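Local coordinates for ralf, proline/betaine transporter (Legionella pneumophila, PDB 4D7Q), which probably promotes guanine nucleotide exchange on small GTPases, here as an engineered chimera joining a Legionella Sec7 domain to a Rickettsia capping domain, at residues I299-L304 with K317-I322; D219-Q224 with I238-Q243. The protein carries 2 engineered substitutions. All coordinates share one frame; numbering follows the deposited sequence.

Interaction 1: I299-L304 with K317-I322; sequences IIIQPL and KLAAQI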
ATOM      1  N   ILE A 299      11.843   6.396  -3.007  1.00 25.55           N
ATOM      2  CA  ILE A 299      12.289   5.479  -1.972  1.00 25.11           C
ATOM      3  C   ILE A 299      11.538   5.766  -0.681  1.00 27.98           C
ATOM      4  O   ILE A 299      11.272   6.932  -0.362  1.00 27.02           O
ATOM      5  CB  ILE A 299      13.832   5.363  -1.783  1.00 28.35           C
ATOM      6  CG1 ILE A 299      14.474   6.703  -1.397  1.00 29.05           C
ATOM      7  CG2 ILE A 299      14.521   4.701  -3.001  1.00 28.20           C
ATOM      8  CD1 ILE A 299      15.855   6.538  -0.675  1.00 34.22           C
ATOM      9  N   ILE A 300      11.169   4.699   0.033  1.00 23.54           N
ATOM     10  CA  ILE A 300      10.487   4.788   1.326  1.00 22.57           C
ATOM     11  C   ILE A 300      11.338   4.029   2.358  1.00 27.62           C
ATOM     12  O   ILE A 300      11.578   2.819   2.204  1.00 26.10           O
ATOM     13  CB  ILE A 300       9.010   4.298   1.277  1.00 24.14           C
ATOM     14  CG1 ILE A 300       8.150   5.179   0.294  1.00 24.54           C
ATOM     15  CG2 ILE A 300       8.386   4.284   2.698  1.00 23.54           C
ATOM     16  CD1 ILE A 300       6.776   4.557  -0.122  1.00 23.13           C
ATOM     17  N   ILE A 301      11.771   4.743   3.422  1.00 23.67           N
ATOM     18  CA  ILE A 301      12.594   4.165   4.489  1.00 21.98           C
ATOM     19  C   ILE A 301      11.821   4.074   5.797  1.00 25.73           C
ATOM     20  O   ILE A 301      11.280   5.068   6.278  1.00 24.61           O
ATOM     21  CB  ILE A 301      13.968   4.889   4.654  1.00 24.39           C
ATOM     22  CG1 ILE A 301      14.706   5.017   3.302  1.00 24.30           C
ATOM     23  CG2 ILE A 301      14.867   4.201   5.715  1.00 23.88           C
ATOM     24  CD1 ILE A 301      14.683   6.370   2.790  1.00 34.25           C
ATOM     25  N   GLN A 302      11.791   2.880   6.388  1.00 23.02           N
ATOM     26  CA  GLN A 302      11.060   2.686   7.639  1.00 23.13           C
ATOM     27  C   GLN A 302      11.807   1.834   8.628  1.00 28.16           C
ATOM     28  O   GLN A 302      12.416   0.854   8.204  1.00 26.71           O
ATOM     29  CB  GLN A 302       9.690   1.999   7.382  1.00 22.79           C
ATOM     30  CG  GLN A 302       8.718   2.802   6.492  1.00 20.68           C
ATOM     31  CD  GLN A 302       7.517   1.990   6.049  1.00 32.19           C
ATOM     32  OE1 GLN A 302       7.413   0.789   6.319  1.00 32.28           O
ATOM     33  NE2 GLN A 302       6.553   2.633   5.386  1.00 22.83           N
ATOM     34  N   PRO A 303      11.683   2.127   9.959  1.00 26.70           N
ATOM     35  CA  PRO A 303      12.231   1.198  10.967  1.00 27.20           C
ATOM     36  C   PRO A 303      11.391  -0.090  10.892  1.00 34.22           C
ATOM     37  O   PRO A 303      10.165  -0.026  10.757  1.00 32.68           O
ATOM     38  CB  PRO A 303      12.003   1.924  12.304  1.00 28.46           C
ATOM     39  CG  PRO A 303      10.945   2.913  12.044  1.00 32.08           C
ATOM     40  CD  PRO A 303      10.950   3.250  10.586  1.00 27.62           C
ATOM     41  N   LEU A 304      12.041  -1.242  10.906  1.00 34.02           N
ATOM     42  CA  LEU A 304      11.330  -2.507  10.753  1.00 35.05           C
ATOM     43  C   LEU A 304      10.649  -3.062  12.016  1.00 40.48           C
ATOM     44  O   LEU A 304      11.288  -3.269  13.053  1.00 38.11           O
ATOM     45  CB  LEU A 304      12.266  -3.544  10.108  1.00 35.49           C
ATOM     46  CG  LEU A 304      11.644  -4.696   9.319  1.00 40.83           C
ATOM     47  CD1 LEU A 304      10.819  -4.200   8.117  1.00 39.71           C
ATOM     48  CD2 LEU A 304      12.721  -5.646   8.848  1.00 44.65           C
ATOM     49  N   LYS A 317      16.642   4.877  14.784  1.00 28.43           N
ATOM     50  CA  LYS A 317      17.916   5.548  14.526  1.00 27.42           C
ATOM     51  C   LYS A 317      18.497   5.072  13.186  1.00 29.82           C
ATOM     52  O   LYS A 317      18.863   5.896  12.345  1.00 27.59           O
ATOM     53  CB  LYS A 317      18.893   5.259  15.673  1.00 30.43           C
ATOM     54  CG  LYS A 317      20.145   6.115  15.639  1.00 47.26           C
ATOM     55  CD  LYS A 317      21.204   5.580  16.573  1.00 55.32           C
ATOM     56  CE  LYS A 317      22.512   6.313  16.406  1.00 74.42           C
ATOM     57  NZ  LYS A 317      23.421   6.086  17.564  1.00 87.55           N
ATOM     58  N   LEU A 318      18.541   3.734  12.978  1.00 26.90           N
ATOM     59  CA  LEU A 318      19.044   3.145  11.734  1.00 26.23           C
ATOM     60  C   LEU A 318      18.262   3.645  10.515  1.00 28.58           C
ATOM     61  O   LEU A 318      18.900   4.035   9.528  1.00 29.33           O
ATOM     62  CB  LEU A 318      19.063   1.598  11.808  1.00 26.02           C
ATOM     63  CG  LEU A 318      19.589   0.826  10.574  1.00 28.14           C
ATOM     64  CD1 LEU A 318      21.071   1.145  10.276  1.00 27.12           C
ATOM     65  CD2 LEU A 318      19.405  -0.652  10.754  1.00 27.74           C
ATOM     66  N   ALA A 319      16.906   3.730  10.607  1.00 22.89           N
ATOM     67  CA  ALA A 319      16.096   4.249   9.494  1.00 22.64           C
ATOM     68  C   ALA A 319      16.468   5.721   9.203  1.00 28.14           C
ATOM     69  O   ALA A 319      16.691   6.052   8.039  1.00 27.55           O
ATOM     70  CB  ALA A 319      14.604   4.103   9.774  1.00 22.12           C
ATOM     71  N   ALA A 320      16.673   6.560  10.257  1.00 27.19           N
ATOM     72  CA  ALA A 320      17.105   7.957  10.069  1.00 27.69           C
ATOM     73  C   ALA A 320      18.528   8.066   9.495  1.00 30.64           C
ATOM     74  O   ALA A 320      18.758   8.949   8.672  1.00 29.03           O
ATOM     75  CB  ALA A 320      16.993   8.747  11.363  1.00 28.62           C
ATOM     76  N   GLN A 321      19.471   7.169   9.914  1.00 28.18           N
ATOM     77  CA  GLN A 321      20.875   7.146   9.412  1.00 27.97           C
ATOM     78  C   GLN A 321      20.919   6.809   7.927  1.00 31.19           C
ATOM     79  O   GLN A 321      21.654   7.441   7.164  1.00 31.16           O
ATOM     80  CB  GLN A 321      21.743   6.134  10.192  1.00 28.84           C
ATOM     81  CG  GLN A 321      22.028   6.566  11.625  1.00 37.82           C
ATOM     82  CD  GLN A 321      22.714   5.512  12.457  1.00 41.92           C
ATOM     83  OE1 GLN A 321      22.239   4.389  12.610  1.00 32.49           O
ATOM     84  NE2 GLN A 321      23.826   5.875  13.055  1.00 35.93           N
ATOM     85  N   ILE A 322      20.138   5.796   7.528  1.00 27.88           N
ATOM     86  CA  ILE A 322      20.016   5.342   6.137  1.00 27.13           C
ATOM     87  C   ILE A 322      19.457   6.492   5.310  1.00 29.81           C
ATOM     88  O   ILE A 322      20.025   6.815   4.260  1.00 28.58           O
ATOM     89  CB  ILE A 322      19.116   4.083   6.045  1.00 29.14           C
ATOM     90  CG1 ILE A 322      19.840   2.850   6.657  1.00 29.51           C
ATOM     91  CG2 ILE A 322      18.667   3.819   4.568  1.00 28.55           C
ATOM     92  CD1 ILE A 322      18.916   1.642   7.011  1.00 34.60           C
TER
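I301 and A319 face each other where helix 313-325 packs on the antiparallel sheet of the Rickettsia-derived capping domain. Strand 297-303 is an interior strand of that sheet, hydrogen-bonded to strands 208-214 and 277-283, and the segments 299-303 and 317-322 run nearly antiparallel, at 157°. Their axes approach to 6.9 Å, a close packing for a helix on a sheet, consistent with the small A319 at the interface. Its CB comes down on the peptide that joins Q302 to P303: it stands almost straight above P303 N at 3.5 Å, with Q302 C and the ring carbon P303 CD beside it. The methyl thus covers the face of a peptide group whose nitrogen belongs to proline and so carries no hydrogen. Two residues before P303 on the strand, I301 also turns its CB toward the helix. With chi1 at -51°, CG1 stays beside the backbone N and the CG2 branch, anti to that N, does the touching. I301 CG2 lies against the helix backbone, 3.5 Å from A319 O, and is 4.1 Å from A319 CB. One helical turn on, I322 meets it methyl to methyl, the two CG2 atoms 4.0 Å apart; I322 also reaches A278 and I280 of strand 277-283, so the helix spans two neighbouring strands. No hydrogen bond crosses between the segments, and the contact is buried van der Waals packing. Q302 points away from the helix, its NE2 bonded to P207 O. On the helix, A319 O, the carbonyl that the I301 methyl covers, accepts a hydrogen bond from T323 OG1.

Interaction 2: D219-Q224 with I238-Q243; sequences DKTFKQ and IFPKLQ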
ATOM      1  N   ASP A 219      21.540  11.764  -7.188  1.00 41.46           N
ATOM      2  CA  ASP A 219      21.924  11.215  -5.879  1.00 38.71           C
ATOM      3  C   ASP A 219      23.006  10.103  -5.980  1.00 39.59           C
ATOM      4  O   ASP A 219      22.756   9.056  -6.588  1.00 37.35           O
ATOM      5  CB  ASP A 219      20.650  10.687  -5.172  1.00 39.01           C
ATOM      6  CG  ASP A 219      20.773  10.466  -3.676  1.00 39.05           C
ATOM      7  OD1 ASP A 219      21.757   9.830  -3.247  1.00 40.94           O
ATOM      8  OD2 ASP A 219      19.865  10.888  -2.940  1.00 36.50           O
ATOM      9  N   LYS A 220      24.185  10.323  -5.351  1.00 35.73           N
ATOM     10  CA  LYS A 220      25.304   9.359  -5.351  1.00 36.18           C
ATOM     11  C   LYS A 220      24.990   8.071  -4.606  1.00 39.61           C
ATOM     12  O   LYS A 220      25.413   6.998  -5.056  1.00 40.02           O
ATOM     13  CB  LYS A 220      26.627   9.984  -4.855  1.00 39.22           C
ATOM     14  CG  LYS A 220      27.869   9.171  -5.235  1.00 55.97           C
ATOM     15  CD  LYS A 220      29.180   9.848  -4.810  1.00 64.56           C
ATOM     16  CE  LYS A 220      29.802   9.246  -3.569  1.00 66.13           C
ATOM     17  NZ  LYS A 220      30.445   7.934  -3.840  1.00 69.29           N
ATOM     18  N   THR A 221      24.234   8.161  -3.490  1.00 35.01           N
ATOM     19  CA  THR A 221      23.816   6.980  -2.725  1.00 34.41           C
ATOM     20  C   THR A 221      22.806   6.148  -3.536  1.00 36.68           C
ATOM     21  O   THR A 221      22.911   4.917  -3.580  1.00 35.25           O
ATOM     22  CB  THR A 221      23.279   7.369  -1.340  1.00 38.36           C
ATOM     23  OG1 THR A 221      24.159   8.331  -0.762  1.00 40.06           O
ATOM     24  CG2 THR A 221      23.154   6.159  -0.402  1.00 33.12           C
ATOM     25  N   PHE A 222      21.835   6.818  -4.175  1.00 32.90           N
ATOM     26  CA  PHE A 222      20.866   6.113  -5.005  1.00 32.19           C
ATOM     27  C   PHE A 222      21.544   5.539  -6.253  1.00 37.67           C
ATOM     28  O   PHE A 222      21.224   4.408  -6.636  1.00 37.04           O
ATOM     29  CB  PHE A 222      19.677   6.998  -5.378  1.00 33.53           C
ATOM     30  CG  PHE A 222      18.561   6.244  -6.065  1.00 34.25           C
ATOM     31  CD1 PHE A 222      17.716   5.409  -5.342  1.00 35.78           C
ATOM     32  CD2 PHE A 222      18.339   6.392  -7.429  1.00 36.10           C
ATOM     33  CE1 PHE A 222      16.671   4.733  -5.974  1.00 36.93           C
ATOM     34  CE2 PHE A 222      17.288   5.716  -8.061  1.00 38.06           C
ATOM     35  CZ  PHE A 222      16.465   4.890  -7.334  1.00 35.93           C
ATOM     36  N   LYS A 223      22.503   6.296  -6.862  1.00 34.71           N
ATOM     37  CA  LYS A 223      23.274   5.838  -8.031  1.00 34.74           C
ATOM     38  C   LYS A 223      23.917   4.473  -7.732  1.00 39.58           C
ATOM     39  O   LYS A 223      23.778   3.540  -8.517  1.00 39.54           O
ATOM     40  CB  LYS A 223      24.371   6.852  -8.408  1.00 37.04           C
ATOM     41  CG  LYS A 223      25.214   6.411  -9.614  1.00 40.55           C
ATOM     42  CD  LYS A 223      26.618   7.002  -9.610  1.00 54.48           C
ATOM     43  CE  LYS A 223      26.713   8.303 -10.366  1.00 67.56           C
ATOM     44  NZ  LYS A 223      28.058   8.919 -10.232  1.00 71.80           N
ATOM     45  N   GLN A 224      24.590   4.370  -6.575  1.00 37.11           N
ATOM     46  CA  GLN A 224      25.274   3.164  -6.126  1.00 37.19           C
ATOM     47  C   GLN A 224      24.292   2.031  -5.827  1.00 40.54           C
ATOM     48  O   GLN A 224      24.477   0.920  -6.328  1.00 39.28           O
ATOM     49  CB  GLN A 224      26.172   3.479  -4.927  1.00 38.91           C
ATOM     50  CG  GLN A 224      27.377   4.330  -5.306  1.00 46.39           C
ATOM     51  CD  GLN A 224      28.232   4.626  -4.115  1.00 56.36           C
ATOM     52  OE1 GLN A 224      27.997   5.580  -3.370  1.00 55.62           O
ATOM     53  NE2 GLN A 224      29.225   3.790  -3.891  1.00 43.64           N
ATOM     54  N   ILE A 238      27.071   1.348   1.293  1.00 32.69           N
ATOM     55  CA  ILE A 238      27.454   2.547   0.529  1.00 33.18           C
ATOM     56  C   ILE A 238      26.891   3.814   1.211  1.00 35.77           C
ATOM     57  O   ILE A 238      26.861   4.889   0.617  1.00 36.84           O
ATOM     58  CB  ILE A 238      26.966   2.382  -0.956  1.00 36.69           C
ATOM     59  CG1 ILE A 238      25.518   1.818  -1.031  1.00 36.46           C
ATOM     60  CG2 ILE A 238      27.913   1.444  -1.725  1.00 37.64           C
ATOM     61  CD1 ILE A 238      24.420   2.793  -1.232  1.00 43.11           C
ATOM     62  N   PHE A 239      26.438   3.663   2.457  1.00 31.08           N
ATOM     63  CA  PHE A 239      25.784   4.701   3.247  1.00 31.37           C
ATOM     64  C   PHE A 239      26.787   5.555   4.035  1.00 38.69           C
ATOM     65  O   PHE A 239      27.399   5.050   4.984  1.00 38.35           O
ATOM     66  CB  PHE A 239      24.692   4.062   4.140  1.00 32.04           C
ATOM     67  CG  PHE A 239      23.726   3.214   3.340  1.00 32.05           C
ATOM     68  CD1 PHE A 239      22.724   3.804   2.575  1.00 34.24           C
ATOM     69  CD2 PHE A 239      23.848   1.829   3.313  1.00 34.18           C
ATOM     70  CE1 PHE A 239      21.848   3.019   1.811  1.00 35.21           C
ATOM     71  CE2 PHE A 239      22.981   1.044   2.544  1.00 36.77           C
ATOM     72  CZ  PHE A 239      21.985   1.647   1.793  1.00 34.46           C
ATOM     73  N   PRO A 240      26.994   6.846   3.636  1.00 37.07           N
ATOM     74  CA  PRO A 240      27.996   7.683   4.328  1.00 37.68           C
ATOM     75  C   PRO A 240      27.846   7.850   5.844  1.00 40.67           C
ATOM     76  O   PRO A 240      28.853   8.034   6.503  1.00 41.00           O
ATOM     77  CB  PRO A 240      27.930   9.023   3.575  1.00 39.75           C
ATOM     78  CG  PRO A 240      27.350   8.694   2.249  1.00 42.98           C
ATOM     79  CD  PRO A 240      26.399   7.569   2.489  1.00 38.09           C
ATOM     80  N   LYS A 241      26.619   7.762   6.402  1.00 36.20           N
ATOM     81  CA  LYS A 241      26.409   7.904   7.854  1.00 35.38           C
ATOM     82  C   LYS A 241      26.624   6.584   8.596  1.00 38.61           C
ATOM     83  O   LYS A 241      26.563   6.551   9.828  1.00 38.22           O
ATOM     84  CB  LYS A 241      25.012   8.481   8.172  1.00 36.52           C
ATOM     85  CG  LYS A 241      24.674   9.797   7.467  1.00 38.85           C
ATOM     86  CD  LYS A 241      25.491  10.983   7.974  1.00 42.78           C
ATOM     87  CE  LYS A 241      24.969  12.280   7.405  1.00 50.35           C
ATOM     88  NZ  LYS A 241      26.056  13.285   7.230  1.00 62.76           N
ATOM     89  N   LEU A 242      26.881   5.538   7.837  1.00 34.27           N
ATOM     90  CA  LEU A 242      27.057   4.215   8.374  1.00 33.47           C
ATOM     91  C   LEU A 242      28.405   3.554   8.032  1.00 35.37           C
ATOM     92  O   LEU A 242      28.551   2.359   8.126  1.00 34.30           O
ATOM     93  CB  LEU A 242      25.880   3.340   7.942  1.00 32.45           C
ATOM     94  CG  LEU A 242      24.506   3.699   8.500  1.00 35.82           C
ATOM     95  CD1 LEU A 242      23.418   2.914   7.804  1.00 34.54           C
ATOM     96  CD2 LEU A 242      24.421   3.469   9.995  1.00 34.49           C
ATOM     97  N   GLN A 243      29.378   4.348   7.644  1.00 32.27           N
ATOM     98  CA  GLN A 243      30.660   3.826   7.182  1.00 32.50           C
ATOM     99  C   GLN A 243      31.575   3.127   8.224  1.00 36.81           C
ATOM    100  O   GLN A 243      32.500   2.451   7.848  1.00 35.84           O
ATOM    101  CB  GLN A 243      31.400   4.876   6.378  1.00 33.88           C
ATOM    102  CG  GLN A 243      30.840   5.074   4.981  1.00 44.43           C
ATOM    103  CD  GLN A 243      30.700   3.791   4.188  1.00 48.22           C
ATOM    104  OE1 GLN A 243      29.623   3.413   3.834  1.00 41.80           O
ATOM    105  NE2 GLN A 243      31.789   3.143   3.911  1.00 37.53           N
TER
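T221 and I238 are brought methyl to methyl by their side-chain torsions, across the capped N-terminal turn of helix 220-230 and the loop that follows this helix in the Rickettsia-derived capping domain. In T221, chi1 of -45° keeps OG1 beside the backbone N and places CG2 anti to that N. In I238, chi1 of 44° sets CG1 between the backbone N and the carbonyl carbon, and chi2 of 98°, away from the usual staggered positions, carries CD1 to the helix. There I238 CD1 lies 3.7 Å from T221 CG2 and 3.5 Å from T221 O, the side chains crossing obliquely. The same I238 CD1 sits 4.0 Å above one face of its neighbour's ring, F239, offset toward the rim. T221 CG2 approaches that ring obliquely, 3.8 Å from F239 CD1. I238 and Q224 slide past each other in opposite directions, I238 CG2 packing 4.0 Å from Q224 CD. T221 OG1 comes within 4.0 Å of P240 CD, but its polar partner is S325 O at the end of helix 313-325. F239 and P240 also rest on S325, so helix and loop share one support. The turn carrying T221 is held by its N-cap, D219, whose OD1 also accepts from E327 N while OD2 pairs with T328 OG1. The link from T221 N to D219 OD1 is 3.0 Å long but strongly bent, hence weak; F222 N gives the straighter bond, 3.2 Å long, reaching D219 OD1 from above the carboxylate plane.

Both interactions lie in the capping domain, their centres about 13 Å apart, and helix 313-325 connects them. Interaction 1 is the core contact, made of methyls against one another and against backbone, and set on the sheet; interaction 2 sits nearer the surface, joining a helix start to an irregular loop, with exposed P240 at its margin. Neither has a hydrogen bond between its segments, but capping and hydroxyl bonds surround the second, whereas the first relies on methyl packing. They also touch: L242 of the loop meets Q321 and I322 through side chains, and F222 CE1 packs on I299 CG2, so both segments of 219-224/238-243 border the sheet-helix layer.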